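Local coordinates for protein beta-galactosidase (Trichoderma reesei, PDB 3OG2) that probably hydrolyses terminal non-reducing beta-D-galactose residues from beta-D-galactosides, as a glycoside hydrolase of family 35, at residues A[481-486]-A[545-550]; A[455-460]-A[472-477]; A[134-139]-A[687-692]. All blocks are in the same frame, centred on the assembly; numbering follows the deposited sequence.

Interaction 1: residues A[481-486]-A[545-550]; sequences TVLVLY and LVIYMV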
# COMPACT_ATOMS: atom_id res chain seq x y z
N THR A 481 -32.73 -6.45 18.93
CA THR A 481 -31.97 -5.55 18.04
C THR A 481 -30.87 -4.93 18.86
O THR A 481 -31.13 -4.51 19.99
CB THR A 481 -32.90 -4.48 17.44
OG1 THR A 481 -33.91 -5.13 16.64
CG2 THR A 481 -32.19 -3.52 16.51
N VAL A 482 -29.65 -4.91 18.34
CA VAL A 482 -28.52 -4.36 19.08
C VAL A 482 -28.02 -3.13 18.39
O VAL A 482 -27.90 -3.13 17.14
CB VAL A 482 -27.42 -5.43 19.14
CG1 VAL A 482 -26.12 -4.80 19.59
CG2 VAL A 482 -27.85 -6.53 20.08
N LEU A 483 -27.73 -2.08 19.13
CA LEU A 483 -27.15 -0.84 18.63
C LEU A 483 -25.91 -0.54 19.49
O LEU A 483 -26.01 -0.63 20.71
CB LEU A 483 -28.17 0.29 18.79
CG LEU A 483 -27.68 1.70 18.50
CD1 LEU A 483 -27.25 1.88 17.04
CD2 LEU A 483 -28.78 2.71 18.85
N VAL A 484 -24.78 -0.25 18.88
CA VAL A 484 -23.55 0.09 19.59
C VAL A 484 -23.21 1.53 19.24
O VAL A 484 -23.02 1.85 18.05
CB VAL A 484 -22.38 -0.83 19.20
CG1 VAL A 484 -21.13 -0.45 20.01
CG2 VAL A 484 -22.78 -2.29 19.40
N LEU A 485 -23.17 2.37 20.28
CA LEU A 485 -22.89 3.80 20.15
C LEU A 485 -21.59 4.13 20.90
O LEU A 485 -21.30 3.46 21.92
CB LEU A 485 -24.00 4.63 20.84
CG LEU A 485 -25.40 4.46 20.26
CD1 LEU A 485 -26.40 5.31 21.05
CD2 LEU A 485 -25.40 4.87 18.79
N TYR A 486 -20.86 5.12 20.42
CA TYR A 486 -19.65 5.47 21.15
C TYR A 486 -19.39 6.97 21.14
O TYR A 486 -19.82 7.73 20.27
CB TYR A 486 -18.38 4.72 20.62
CG TYR A 486 -18.00 5.17 19.21
CD1 TYR A 486 -18.62 4.59 18.11
CD2 TYR A 486 -17.06 6.16 18.97
CE1 TYR A 486 -18.29 5.00 16.81
CE2 TYR A 486 -16.72 6.58 17.70
CZ TYR A 486 -17.36 5.98 16.61
OH TYR A 486 -17.02 6.40 15.32
N LEU A 545 -34.95 -3.70 21.95
CA LEU A 545 -33.74 -2.96 21.54
C LEU A 545 -32.76 -2.90 22.71
O LEU A 545 -33.13 -2.53 23.82
CB LEU A 545 -34.17 -1.55 21.13
CG LEU A 545 -32.99 -0.62 20.75
CD1 LEU A 545 -32.23 -1.13 19.53
CD2 LEU A 545 -33.45 0.80 20.55
N VAL A 546 -31.52 -3.29 22.48
CA VAL A 546 -30.47 -3.21 23.50
C VAL A 546 -29.38 -2.29 22.96
O VAL A 546 -28.89 -2.52 21.86
CB VAL A 546 -29.89 -4.59 23.81
CG1 VAL A 546 -28.82 -4.39 24.87
CG2 VAL A 546 -31.02 -5.54 24.21
N ILE A 547 -29.10 -1.24 23.73
CA ILE A 547 -28.08 -0.27 23.32
C ILE A 547 -26.85 -0.42 24.22
O ILE A 547 -27.01 -0.35 25.45
CB ILE A 547 -28.60 1.18 23.30
CG1 ILE A 547 -29.98 1.28 22.66
CG2 ILE A 547 -27.57 2.05 22.59
CD1 ILE A 547 -31.14 1.49 23.63
N TYR A 548 -25.72 -0.62 23.56
CA TYR A 548 -24.42 -0.68 24.23
C TYR A 548 -23.74 0.64 24.01
O TYR A 548 -23.55 1.04 22.84
CB TYR A 548 -23.59 -1.82 23.65
CG TYR A 548 -24.17 -3.19 23.85
CD1 TYR A 548 -25.26 -3.63 23.09
CD2 TYR A 548 -23.65 -4.10 24.77
CE1 TYR A 548 -25.80 -4.89 23.26
CE2 TYR A 548 -24.20 -5.37 24.94
CZ TYR A 548 -25.29 -5.77 24.19
OH TYR A 548 -25.82 -7.04 24.33
N MET A 549 -23.39 1.35 25.08
CA MET A 549 -22.83 2.70 25.02
C MET A 549 -21.39 2.63 25.51
O MET A 549 -21.20 2.37 26.72
CB MET A 549 -23.66 3.61 25.90
CG MET A 549 -25.05 3.92 25.28
SD MET A 549 -26.20 4.50 26.56
CE MET A 549 -26.85 2.92 27.07
N VAL A 550 -20.42 2.85 24.65
CA VAL A 550 -19.03 2.66 25.01
C VAL A 550 -18.19 3.90 24.68
O VAL A 550 -18.64 4.79 23.96
CB VAL A 550 -18.43 1.43 24.28
CG1 VAL A 550 -19.16 0.17 24.72
CG2 VAL A 550 -18.47 1.59 22.76

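Interaction 2: residues A[455-460]-A[472-477]; sequences TDYPVG and FTWNEF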
# COMPACT_ATOMS: atom_id res chain seq x y z
N THR A 455 -30.16 12.27 12.63
CA THR A 455 -31.58 12.36 13.01
C THR A 455 -32.40 11.35 12.18
O THR A 455 -32.05 11.04 11.01
CB THR A 455 -32.19 13.77 12.93
OG1 THR A 455 -32.23 14.20 11.57
CG2 THR A 455 -31.38 14.81 13.72
N ASP A 456 -33.49 10.86 12.76
CA ASP A 456 -34.36 9.86 12.18
C ASP A 456 -33.56 8.75 11.51
O ASP A 456 -33.70 8.43 10.32
CB ASP A 456 -35.31 10.50 11.15
CG ASP A 456 -36.27 11.39 11.95
OD1 ASP A 456 -37.10 10.83 12.73
OD2 ASP A 456 -36.20 12.62 11.83
N TYR A 457 -32.66 8.16 12.31
CA TYR A 457 -31.77 7.12 11.82
C TYR A 457 -32.42 5.78 12.06
O TYR A 457 -32.69 5.42 13.23
CB TYR A 457 -30.44 7.24 12.57
CG TYR A 457 -29.42 6.22 12.13
CD1 TYR A 457 -29.36 4.95 12.77
CD2 TYR A 457 -28.55 6.47 11.07
CE1 TYR A 457 -28.45 4.00 12.37
CE2 TYR A 457 -27.62 5.52 10.69
CZ TYR A 457 -27.57 4.30 11.35
OH TYR A 457 -26.68 3.33 10.96
N PRO A 458 -32.68 4.99 11.03
CA PRO A 458 -33.35 3.72 11.25
C PRO A 458 -32.43 2.64 11.82
O PRO A 458 -31.28 2.43 11.35
CB PRO A 458 -33.80 3.29 9.84
CG PRO A 458 -33.00 4.12 8.91
CD PRO A 458 -32.42 5.28 9.62
N VAL A 459 -32.92 1.96 12.84
CA VAL A 459 -32.24 0.85 13.48
C VAL A 459 -33.17 -0.34 13.41
O VAL A 459 -33.87 -0.76 14.36
CB VAL A 459 -31.83 1.18 14.91
CG1 VAL A 459 -31.01 0.04 15.54
CG2 VAL A 459 -31.02 2.49 14.96
N GLY A 460 -33.32 -0.95 12.24
CA GLY A 460 -34.28 -2.05 12.08
C GLY A 460 -35.69 -1.51 12.21
O GLY A 460 -36.14 -0.57 11.55
N PHE A 472 -21.42 2.72 15.83
CA PHE A 472 -20.43 1.73 15.39
C PHE A 472 -21.11 0.68 14.51
O PHE A 472 -20.69 0.42 13.39
CB PHE A 472 -19.73 1.10 16.62
CG PHE A 472 -18.86 -0.05 16.16
CD1 PHE A 472 -17.67 0.20 15.46
CD2 PHE A 472 -19.22 -1.36 16.42
CE1 PHE A 472 -16.88 -0.86 15.04
CE2 PHE A 472 -18.42 -2.42 15.99
CZ PHE A 472 -17.23 -2.17 15.31
N THR A 473 -22.19 0.07 15.00
CA THR A 473 -22.93 -0.90 14.22
C THR A 473 -24.31 -1.07 14.82
O THR A 473 -24.57 -0.61 15.97
CB THR A 473 -22.20 -2.26 14.15
OG1 THR A 473 -22.74 -3.02 13.06
CG2 THR A 473 -22.38 -3.09 15.42
N TRP A 474 -25.18 -1.74 14.08
CA TRP A 474 -26.43 -2.21 14.70
C TRP A 474 -26.86 -3.41 13.88
O TRP A 474 -26.47 -3.51 12.71
CB TRP A 474 -27.52 -1.13 14.74
CG TRP A 474 -27.97 -0.71 13.38
CD1 TRP A 474 -27.46 0.34 12.66
CD2 TRP A 474 -28.99 -1.30 12.57
NE1 TRP A 474 -28.10 0.44 11.45
CE2 TRP A 474 -29.04 -0.55 11.37
CE3 TRP A 474 -29.85 -2.40 12.77
CZ2 TRP A 474 -29.94 -0.89 10.37
CZ3 TRP A 474 -30.76 -2.73 11.77
CH2 TRP A 474 -30.78 -1.96 10.57
N ASN A 475 -27.65 -4.31 14.48
CA ASN A 475 -28.24 -5.37 13.70
C ASN A 475 -29.49 -5.87 14.42
O ASN A 475 -29.63 -5.76 15.63
CB ASN A 475 -27.24 -6.55 13.47
CG ASN A 475 -27.57 -7.21 12.15
OD1 ASN A 475 -28.71 -7.09 11.57
ND2 ASN A 475 -26.62 -7.85 11.53
N GLU A 476 -30.40 -6.40 13.62
CA GLU A 476 -31.62 -7.07 14.08
C GLU A 476 -31.31 -8.56 14.16
O GLU A 476 -31.14 -9.20 13.12
CB GLU A 476 -32.75 -6.76 13.10
CG GLU A 476 -34.02 -7.47 13.60
CD GLU A 476 -35.29 -7.08 12.90
OE1 GLU A 476 -35.32 -6.00 12.27
OE2 GLU A 476 -36.24 -7.86 13.05
N PHE A 477 -31.23 -9.16 15.33
CA PHE A 477 -31.02 -10.56 15.58
C PHE A 477 -32.38 -11.19 15.85
O PHE A 477 -33.42 -10.54 15.89
CB PHE A 477 -30.07 -10.76 16.76
CG PHE A 477 -28.71 -10.15 16.50
CD1 PHE A 477 -27.90 -10.68 15.54
CD2 PHE A 477 -28.26 -9.03 17.20
CE1 PHE A 477 -26.67 -10.11 15.28
CE2 PHE A 477 -27.01 -8.49 16.96
CZ PHE A 477 -26.17 -9.05 16.02

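Interaction 3: residues A[134-139]-A[687-692]; sequences RVKGKL and TSNNTY. With NAG (2-acetamido-2-deoxy-beta-D-glucopyranose), chain E.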
# COMPACT_ATOMS: atom_id res chain seq x y z
N ARG A 134 13.34 2.77 -25.69
CA ARG A 134 13.71 2.62 -27.08
C ARG A 134 12.54 2.94 -28.02
O ARG A 134 12.63 2.74 -29.23
CB ARG A 134 14.16 1.18 -27.34
CG ARG A 134 15.37 0.84 -26.44
CD ARG A 134 16.07 -0.41 -26.96
NE ARG A 134 15.24 -1.61 -27.16
CZ ARG A 134 15.04 -2.55 -26.22
NH1 ARG A 134 15.61 -2.43 -25.01
NH2 ARG A 134 14.31 -3.63 -26.47
N VAL A 135 11.43 3.44 -27.49
CA VAL A 135 10.29 3.87 -28.33
C VAL A 135 10.41 5.35 -28.53
O VAL A 135 10.42 6.12 -27.58
CB VAL A 135 8.99 3.49 -27.61
CG1 VAL A 135 7.79 4.09 -28.34
CG2 VAL A 135 8.85 1.98 -27.54
N LYS A 136 10.50 5.77 -29.81
CA LYS A 136 10.75 7.20 -30.07
C LYS A 136 9.60 8.09 -29.69
O LYS A 136 9.83 9.23 -29.23
CB LYS A 136 11.05 7.38 -31.56
CG LYS A 136 12.33 6.65 -31.99
CD LYS A 136 12.64 6.84 -33.50
CE LYS A 136 13.68 5.83 -34.01
NZ LYS A 136 13.80 5.61 -35.48
N GLY A 137 8.37 7.65 -29.92
CA GLY A 137 7.23 8.55 -29.72
C GLY A 137 7.00 8.90 -28.27
O GLY A 137 7.46 8.22 -27.33
N LYS A 138 6.21 9.96 -28.08
CA LYS A 138 5.91 10.38 -26.72
C LYS A 138 4.97 9.40 -26.00
O LYS A 138 3.92 8.97 -26.52
CB LYS A 138 5.25 11.77 -26.71
CG LYS A 138 6.13 12.85 -27.32
CD LYS A 138 7.19 13.31 -26.35
CE LYS A 138 7.97 14.50 -26.89
NZ LYS A 138 7.12 15.40 -27.72
N LEU A 139 5.36 9.07 -24.77
CA LEU A 139 4.60 8.10 -24.00
C LEU A 139 3.28 8.69 -23.55
O LEU A 139 3.18 9.91 -23.31
CB LEU A 139 5.42 7.63 -22.78
CG LEU A 139 6.84 7.17 -23.12
CD1 LEU A 139 7.62 6.82 -21.86
CD2 LEU A 139 6.89 6.04 -24.13
N THR A 687 23.81 5.00 -32.60
CA THR A 687 22.60 5.81 -32.48
C THR A 687 21.72 5.20 -31.38
O THR A 687 21.89 4.04 -31.01
CB THR A 687 21.78 5.85 -33.78
OG1 THR A 687 21.39 4.49 -34.07
CG2 THR A 687 22.63 6.36 -34.93
N SER A 688 20.84 6.06 -30.90
CA SER A 688 19.85 5.70 -29.90
C SER A 688 18.45 6.13 -30.34
O SER A 688 18.33 7.12 -31.01
CB SER A 688 20.17 6.35 -28.55
OG SER A 688 19.18 6.01 -27.56
N ASN A 689 17.43 5.37 -29.95
CA ASN A 689 16.05 5.79 -30.17
C ASN A 689 15.54 6.63 -29.01
O ASN A 689 14.36 7.01 -29.05
CB ASN A 689 15.15 4.55 -30.25
CG ASN A 689 15.23 3.82 -31.55
OD1 ASN A 689 15.85 4.32 -32.50
ND2 ASN A 689 14.62 2.65 -31.71
N ASN A 690 16.38 6.85 -28.02
CA ASN A 690 16.01 7.66 -26.86
C ASN A 690 15.91 9.13 -27.27
O ASN A 690 16.88 9.84 -27.45
CB ASN A 690 16.97 7.49 -25.70
CG ASN A 690 16.39 8.10 -24.43
OD1 ASN A 690 15.72 9.10 -24.41
ND2 ASN A 690 16.60 7.42 -23.30
N THR A 691 14.67 9.58 -27.45
CA THR A 691 14.44 10.92 -27.93
C THR A 691 14.45 11.90 -26.79
O THR A 691 14.47 13.13 -27.00
CB THR A 691 13.08 10.96 -28.68
OG1 THR A 691 12.07 10.26 -27.90
CG2 THR A 691 13.19 10.27 -30.04
N TYR A 692 14.44 11.46 -25.54
CA TYR A 692 14.44 12.35 -24.38
C TYR A 692 15.85 12.78 -24.00
O TYR A 692 16.02 13.87 -23.47
CB TYR A 692 13.87 11.59 -23.20
CG TYR A 692 13.70 12.32 -21.91
CD1 TYR A 692 12.74 13.30 -21.75
CD2 TYR A 692 14.51 12.06 -20.83
CE1 TYR A 692 12.58 13.98 -20.56
CE2 TYR A 692 14.38 12.71 -19.63
CZ TYR A 692 13.41 13.67 -19.50
OH TYR A 692 13.26 14.33 -18.30
C1 NAG E . 14.50 1.70 -32.86
C2 NAG E . 14.51 0.19 -32.54
C3 NAG E . 14.22 -0.70 -33.73
C4 NAG E . 12.98 -0.24 -34.53
C5 NAG E . 13.08 1.28 -34.72
C6 NAG E . 11.87 1.79 -35.51
C7 NAG E . 15.69 -0.95 -30.70
C8 NAG E . 17.01 -1.65 -30.43
N2 NAG E . 15.68 -0.26 -31.85
O3 NAG E . 14.07 -2.06 -33.37
O4 NAG E . 12.98 -0.92 -35.79
O5 NAG E . 13.20 1.93 -33.44
O6 NAG E . 12.06 3.04 -36.12
O7 NAG E . 14.70 -1.34 -30.07
O HOH W 1 12.74 7.21 -26.98

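Interaction 1: residues A[481-486]-A[545-550]
L545 pushes its CD1 up between T481 and L483 of the neighbouring strand, coming to 3.9 Å from T481 CG2, with L483 CB a little farther off. CG of L545 stands anti to the backbone N (chi1 177°), and from there the branch carries CD1 over the T481 carbonyl oxygen. One step along the same face, CG2 of I547 drops into the next hollow, between CD2 of L483 and CD1 of L485. It lies 3.8 Å from L485 CD1, although I547 has a second conformer, so this fit is less certain than its neighbours. M549 sends its sulfur end away from the pair.

On the opposite face the fit is different. Y548 lays CE1 against V482 CG1 at 3.7 Å, the two side chains meeting at a slant, while the edge of the ring faces L483 O in its plane. Farther on, V550 CG2 fills the dip beside Y486, 3.8 Å from Y486 CB, with CG1 of V484 more loosely on its flank. The phenol of Y548 finds its polar partners elsewhere, in D640 and K480.

Five backbone bonds hold the strands in this register. T481 O takes V546 N at 2.8 Å; L483 and L485 each use both N and O, L483 between V546 O and Y548 N, L485 between Y548 O and V550 N. V482 and V484 bond the other way, to strand 470-476. All twelve residues are buried, and L485, L545, I547 and M549 continue onto F495 and V497 of strand 492-497. This is a parallel pair set inside a mixed five-stranded sheet of beta-galactosidase domain 2, packed against a second sheet as in a beta-sandwich.

Interaction 2: residues A[455-460]-A[472-477]
W474 has its CG between the backbone N and the carbonyl carbon (chi1 64°), and Y457 has its CG anti to the backbone N (chi1 -179°); these two turns bring the indole and the phenol together between their strands. The indole is the centre of the contact. One of its faces is covered by backbone: V459 CA sits over the middle of the six-membered ring, 3.9 Å from its centroid and 7° off the normal, a CH-pi contact. Next to it G460 N lies over the same face, 3.2 Å from W474 CZ3. P458 O approaches CZ2 obliquely at 3.7 Å. V459 also slides its CG1 past the root of the indole, 3.8 Å from W474 CB.

Y457 comes to the indole edge instead. Its OH accepts a weak, bent hydrogen bond from W474 NE1 at 3.3 Å, and its CE1 rests 3.8 Å from W474 CD1. Each of these polar groups has a stronger partner close by: W474 NE1 donates to V371 O, and Y457 OH bonds S372 OG, both just beyond helix 357-370. The buried phenol and the indole N-H are thus tied to two consecutive residues, the indole to a backbone carbonyl and the phenol to a serine hydroxyl.

G460 has a positive phi, which suits glycine, and a beta carbon here would point at the indole and come tight against E476 OE1. That carboxylate only skirts the contact, 4.1 Å from G460 CA.

Strand 457-459 and strand 472-476 make no backbone bonds to each other, their axes 8.4 Å apart, because they belong to different sheets. The tryptophan bridges them where the hairpin 450-467 turns, just past a G1 beta bulge in which D456 and Y457 both face L464: side-chain packing between the two layers of a beta-sandwich.

Interaction 3: residues A[134-139]-A[687-692]
An N-glycosylation sequon, N689-N690-T691, docks here on loop 134-139, and its first sugar, N-acetylglucosamine (NAG), is wedged between R134 and K136. N689 ND2 is joined to NAG C1 by a covalent bond of 1.5 Å. The remaining N-H of N689 ND2 goes to R134 O at 3.2 Å, tilted out of the carbonyl plane.

R134 reaches around to the acetamido group. Its chain bends at chi3 (-53°), which puts NE where it donates to the sugar's O7 at 3.0 Å, with O7 in the plane of the guanidinium at its edge. Its NH1 is paired with E830 and also with S704 O. An alanine in place of R134 would probably leave O7 without this donor and E830 without its cation, setting the acetamido group freer to turn. K136, extended beyond CG, crosses the asparagine at a slant: CE packs 3.0 Å from N689 OD1, and NZ donates to the sugar's O6 at 3.2 Å. This lysine also touches a crystal neighbour, so its tip may owe something to the lattice.

The sequon threonine makes the other direct bond between the loops. T691 OG1 donates to K136 O at 2.8 Å, while CG2 lies against K136 CB. A water, hydrogen-bonded to N689 O and V135 O at 2.6 Å each, bridges the loops; K799 NZ also bonds V135 O and G137 O. S688 OG accepts from N690 N in an ST turn that spans N689, and N690 OD1 from Y692 N in an Asx turn just after it.

Two cationic side chains grip neutral sugar oxygens, so the glycan's first residue is likely to be oriented by the protein and to join the family 35 TIM-barrel part of the chain to the all-beta domain carrying N689.

Overall arrangement
Interactions 1 and 2 belong together: their centres are 9 Å apart, and strands 470-476 and 481-487, which follow each other in the chain, are neighbours in one sheet. V482 N meets N475 O at 2.8 Å and V484 O meets F472 N at 2.9 Å, both probable hydrogen bonds. Interaction 1 thus builds the interior of that sheet, while interaction 2 ties its edge strand to the other sheet of domain 2. Interaction 3 lies across the molecule, its centre about 64 Å from that of interaction 1 and about 60 Å from that of interaction 2, at a surface glycan. All three lie away from the galactose-binding site.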